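Local coordinates for paenibacillus xanthan lyase (PDB 6F2P), which cleaves the terminal mannose from the side chains of the polysaccharide xanthan, probably by the beta-elimination chemistry expected of its lyase family, at residues A[70-73]-A[74-78]; A[584-587]-A[588-591]. All coordinates share one frame; numbering follows the deposited sequence.

Overall arrangement
The two contacts are a worked example of how residues a few places apart hold one another in different settings. Interaction 1 is buried within helix 68-85 of the alpha-helical part, where repeated bonds from residue i+4 to residue i set side chains in matching pairs. Interaction 2 lies at the surface, in the loop joining strands 566-578 and 595-607 of the super-sandwich part. The centres of interaction 1 and interaction 2 are 20 Å apart. Interaction 1 adds methyl and ring packing to regular backbone bonds; in interaction 2 a carboxamide, a hydroxyl and one shared carbonyl stand in for these, with Asn-584 laid against Trp-589.

Interaction 1 (A[70-73]-A[74-78]); sequences ITTT and YRHLY
Tyr-74 meets Ile-70 one turn back along alpha-helix 68-85, part of the N-terminal helical domain of this family 8 polysaccharide lyase. Tyr-74 N donates to Ile-70 O at 3.2 Å, and the two side chains run side by side, with Ile-70 CG2 4.1 Å from Tyr-74 CE2. Leu-105 and Met-108 of helix 95-111 pack on the ring, and Phe-113 meets it edge-to-face. Arg-75 N in turn donates to Thr-71 O. The arginine chain runs extended from CG to NE, which lays one guanidinium face against the threonine methyl, with CG2 of Thr-71 3.4 Å from NE of Arg-75. That methyl stands anti to the backbone N of Thr-71 and faces the next turn, while OG1 hydrogen-bonds His-125. His-76 N donates to Thr-72 O at 3.0 Å, and the ring lies against the same oxygen: Thr-72 O sits over one face, nearer the edge than the centre, 3.2 Å from CG of His-76. The Thr-72 methyl joins it, CG2 3.5 Å from NE2 of His-76. The ring's rotation is set further by a hydrogen bond between NE2 and Asp-60 and a stack with Tyr-44. Leu-77 closes the series over Thr-73, where CD1 of the leucine lies 4.2 Å from CG2 of the threonine. Here the backbone bond is almost straight: Leu-77 N donates to Thr-73 O at 2.9 Å, N-H...O angle 176°.

Interaction 2 (A[584-587]-A[588-591]); sequences NSSA and SWKD
Asn-584 packs its carboxamide against Trp-589, with CG 3.6 Å from the tryptophan CB and the amide plane turned 44° from the indole. With CG anti to the backbone N (chi1 -159°), OD1 comes within reach of the residue two places on. OD1 of Asn-584 accepts Ser-586 N at 3.1 Å in the carbonyl plane and Ser-586 OG at 2.9 Å from a tilted position, a double grip. ND2 is held in turn by Glu-400. Replacing the asparagine by alanine would probably leave the Ser-586 amide and hydroxyl and the Glu-400 carboxylate without this mate, the hydroxyl freer to turn. Ser-585 lays CA 4.1 Å from CG of Lys-590. Ser-586 bonds through both its carbonyl and its hydroxyl. Lys-590 N donates to Ser-586 O at 2.8 Å, almost in line with the carbonyl but with its N-H well bent, and Trp-589 N reaches the same oxygen from well above the carbonyl plane. Ser-586 OG lies in the indole plane at the edge, 3.9 Å from Trp-589 CD1, and receives a weak bond from Trp-589 N. The indole also meets His-288 edge-to-face. Ala-587 carries the chain on in a helical conformation into Ser-588. The whole is an Asx turn followed by a tight turn, Lys-590 N closing on Ser-586 O four residues back, in the loop joining antiparallel strands 566-578 and 595-607 of the super-sandwich domain.

Interaction 1 (A[70-73]-A[74-78])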
loop_
_atom_site.group_PDB
_atom_site.type_symbol
_atom_site.label_atom_id
_atom_site.label_comp_id
_atom_site.label_asym_id
_atom_site.label_seq_id
_atom_site.Cartn_x
_atom_site.Cartn_y
_atom_site.Cartn_z
ATOM N N ILE A 70 -0.821 -30.297 30.345
ATOM C CA ILE A 70 -2.266 -30.109 30.470
ATOM C C ILE A 70 -2.963 -30.291 29.116
ATOM O O ILE A 70 -3.877 -31.107 28.977
ATOM C CB ILE A 70 -2.608 -28.715 31.047
ATOM C CG1 ILE A 70 -1.931 -28.520 32.408
ATOM C CG2 ILE A 70 -4.116 -28.531 31.163
ATOM C CD1 ILE A 70 -2.436 -29.462 33.471
ATOM N N THR A 71 -2.518 -29.536 28.120
ATOM C CA THR A 71 -3.112 -29.578 26.793
ATOM C C THR A 71 -2.933 -30.948 26.159
ATOM O O THR A 71 -3.871 -31.507 25.571
ATOM C CB THR A 71 -2.470 -28.510 25.870
ATOM O OG1 THR A 71 -2.751 -27.202 26.377
ATOM C CG2 THR A 71 -2.992 -28.622 24.439
ATOM N N THR A 72 -1.717 -31.480 26.281
ATOM C CA THR A 72 -1.363 -32.754 25.659
ATOM C C THR A 72 -2.244 -33.872 26.189
ATOM O O THR A 72 -2.775 -34.681 25.417
ATOM C CB THR A 72 0.105 -33.114 25.911
ATOM O OG1 THR A 72 0.920 -31.980 25.613
ATOM C CG2 THR A 72 0.532 -34.264 25.028
ATOM N N THR A 73 -2.407 -33.900 27.508
ATOM C CA THR A 73 -3.224 -34.914 28.150
ATOM C C THR A 73 -4.650 -34.849 27.622
ATOM O O THR A 73 -5.211 -35.874 27.208
ATOM C CB THR A 73 -3.230 -34.746 29.685
ATOM O OG1 THR A 73 -1.895 -34.870 30.193
ATOM C CG2 THR A 73 -4.119 -35.787 30.328
ATOM N N TYR A 74 -5.230 -33.643 27.620
ATOM C CA TYR A 74 -6.620 -33.477 27.199
ATOM C C TYR A 74 -6.806 -33.752 25.713
ATOM O O TYR A 74 -7.859 -34.230 25.302
ATOM C CB TYR A 74 -7.162 -32.099 27.550
ATOM C CG TYR A 74 -7.596 -31.947 28.988
ATOM C CD1 TYR A 74 -8.471 -32.851 29.574
ATOM C CD2 TYR A 74 -7.130 -30.894 29.764
ATOM C CE1 TYR A 74 -8.871 -32.707 30.906
ATOM C CE2 TYR A 74 -7.520 -30.743 31.082
ATOM C CZ TYR A 74 -8.386 -31.651 31.649
ATOM O OH TYR A 74 -8.767 -31.490 32.962
ATOM N N ARG A 75 -5.795 -33.464 24.902
ATOM C CA ARG A 75 -5.898 -33.817 23.488
ATOM C C ARG A 75 -5.915 -35.335 23.312
ATOM O O ARG A 75 -6.705 -35.867 22.522
ATOM C CB ARG A 75 -4.792 -33.164 22.653
ATOM C CG ARG A 75 -4.900 -31.655 22.622
ATOM C CD ARG A 75 -3.932 -30.974 21.667
ATOM N NE ARG A 75 -4.321 -29.575 21.494
ATOM C CZ ARG A 75 -3.684 -28.692 20.731
ATOM N NH1 ARG A 75 -2.602 -29.054 20.052
ATOM N NH2 ARG A 75 -4.136 -27.441 20.647
ATOM N N HIS A 76 -5.057 -36.029 24.058
ATOM C CA HIS A 76 -5.048 -37.490 24.034
ATOM C C HIS A 76 -6.414 -38.038 24.428
ATOM O O HIS A 76 -6.978 -38.870 23.705
ATOM C CB HIS A 76 -3.963 -38.047 24.946
ATOM C CG HIS A 76 -2.576 -37.770 24.468
ATOM N ND1 HIS A 76 -2.311 -37.258 23.219
ATOM C CD2 HIS A 76 -1.372 -37.933 25.070
ATOM C CE1 HIS A 76 -1.000 -37.110 23.071
ATOM N NE2 HIS A 76 -0.416 -37.518 24.184
ATOM N N LEU A 77 -6.943 -37.562 25.559
ATOM C CA LEU A 77 -8.307 -37.894 25.985
ATOM C C LEU A 77 -9.359 -37.567 24.919
ATOM O O LEU A 77 -10.271 -38.359 24.670
ATOM C CB LEU A 77 -8.657 -37.191 27.296
ATOM C CG LEU A 77 -7.973 -37.757 28.538
ATOM C CD1 LEU A 77 -8.181 -36.845 29.729
ATOM C CD2 LEU A 77 -8.490 -39.162 28.837
ATOM N N TYR A 78 -9.222 -36.414 24.274
ATOM C CA TYR A 78 -10.143 -36.069 23.206
ATOM C C TYR A 78 -10.136 -37.095 22.072
ATOM O O TYR A 78 -11.196 -37.474 21.564
ATOM C CB TYR A 78 -9.862 -34.680 22.637
ATOM C CG TYR A 78 -10.730 -34.404 21.436
ATOM C CD1 TYR A 78 -12.081 -34.111 21.585
ATOM C CD2 TYR A 78 -10.217 -34.487 20.151
ATOM C CE1 TYR A 78 -12.890 -33.886 20.484
ATOM C CE2 TYR A 78 -11.023 -34.263 19.039
ATOM C CZ TYR A 78 -12.357 -33.962 19.214
ATOM O OH TYR A 78 -13.156 -33.730 18.118
#

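Interaction 2 (A[584-587]-A[588-591])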
loop_
_atom_site.group_PDB
_atom_site.type_symbol
_atom_site.label_atom_id
_atom_site.label_comp_id
_atom_site.label_asym_id
_atom_site.label_seq_id
_atom_site.Cartn_x
_atom_site.Cartn_y
_atom_site.Cartn_z
ATOM N N ASN A 584 13.253 -24.173 10.996
ATOM C CA ASN A 584 12.455 -24.183 12.217
ATOM C C ASN A 584 12.977 -25.192 13.218
ATOM O O ASN A 584 12.913 -26.395 12.981
ATOM C CB ASN A 584 10.989 -24.494 11.893
ATOM C CG ASN A 584 10.055 -24.037 12.979
ATOM O OD1 ASN A 584 10.374 -24.129 14.162
ATOM N ND2 ASN A 584 8.899 -23.529 12.593
ATOM N N SER A 585 13.484 -24.705 14.340
ATOM C CA SER A 585 14.024 -25.598 15.353
ATOM C C SER A 585 13.310 -25.399 16.678
ATOM O O SER A 585 13.832 -25.745 17.733
ATOM C CB SER A 585 15.534 -25.403 15.512
ATOM O OG SER A 585 15.857 -24.057 15.811
ATOM N N SER A 586 12.110 -24.827 16.614
ATOM C CA SER A 586 11.246 -24.748 17.786
ATOM C C SER A 586 10.854 -26.160 18.197
ATOM O O SER A 586 10.929 -27.100 17.389
ATOM C CB SER A 586 9.989 -23.926 17.492
ATOM O OG SER A 586 9.075 -24.661 16.693
ATOM N N ALA A 587 10.430 -26.298 19.451
ATOM C CA ALA A 587 10.111 -27.603 20.031
ATOM C C ALA A 587 8.990 -28.309 19.270
ATOM O O ALA A 587 9.031 -29.523 19.061
ATOM C CB ALA A 587 9.746 -27.451 21.498
ATOM N N SER A 588 7.994 -27.539 18.846
ATOM C CA SER A 588 6.842 -28.107 18.163
ATOM C C SER A 588 7.167 -28.554 16.751
ATOM O O SER A 588 6.561 -29.488 16.243
ATOM C CB SER A 588 5.694 -27.097 18.117
ATOM O OG SER A 588 5.307 -26.713 19.421
ATOM N N TRP A 589 8.116 -27.896 16.104
ATOM C CA TRP A 589 8.261 -28.112 14.670
ATOM C C TRP A 589 9.596 -28.681 14.219
ATOM O O TRP A 589 9.757 -29.003 13.039
ATOM C CB TRP A 589 7.950 -26.826 13.909
ATOM C CG TRP A 589 6.485 -26.475 13.871
ATOM C CD1 TRP A 589 5.846 -25.524 14.628
ATOM C CD2 TRP A 589 5.478 -27.068 13.033
ATOM N NE1 TRP A 589 4.506 -25.485 14.305
ATOM C CE2 TRP A 589 4.251 -26.420 13.333
ATOM C CE3 TRP A 589 5.493 -28.085 12.062
ATOM C CZ2 TRP A 589 3.050 -26.753 12.695
ATOM C CZ3 TRP A 589 4.304 -28.422 11.430
ATOM C CH2 TRP A 589 3.095 -27.755 11.751
ATOM N N LYS A 590 10.543 -28.800 15.147
ATOM C CA LYS A 590 11.852 -29.350 14.821
ATOM C C LYS A 590 11.701 -30.705 14.136
ATOM O O LYS A 590 10.985 -31.578 14.631
ATOM C CB LYS A 590 12.701 -29.478 16.080
ATOM C CG LYS A 590 14.177 -29.714 15.817
ATOM C CD LYS A 590 14.882 -30.215 17.076
ATOM C CE LYS A 590 14.131 -31.399 17.679
ATOM N NZ LYS A 590 15.052 -32.464 18.178
ATOM N N ASP A 591 12.356 -30.849 12.984
ATOM C CA ASP A 591 12.283 -32.049 12.146
ATOM C C ASP A 591 13.559 -32.140 11.321
ATOM O O ASP A 591 13.791 -31.330 10.422
ATOM C CB ASP A 591 11.062 -31.998 11.220
ATOM C CG ASP A 591 10.957 -33.216 10.283
ATOM O OD1 ASP A 591 11.976 -33.866 9.946
ATOM O OD2 ASP A 591 9.823 -33.523 9.862
#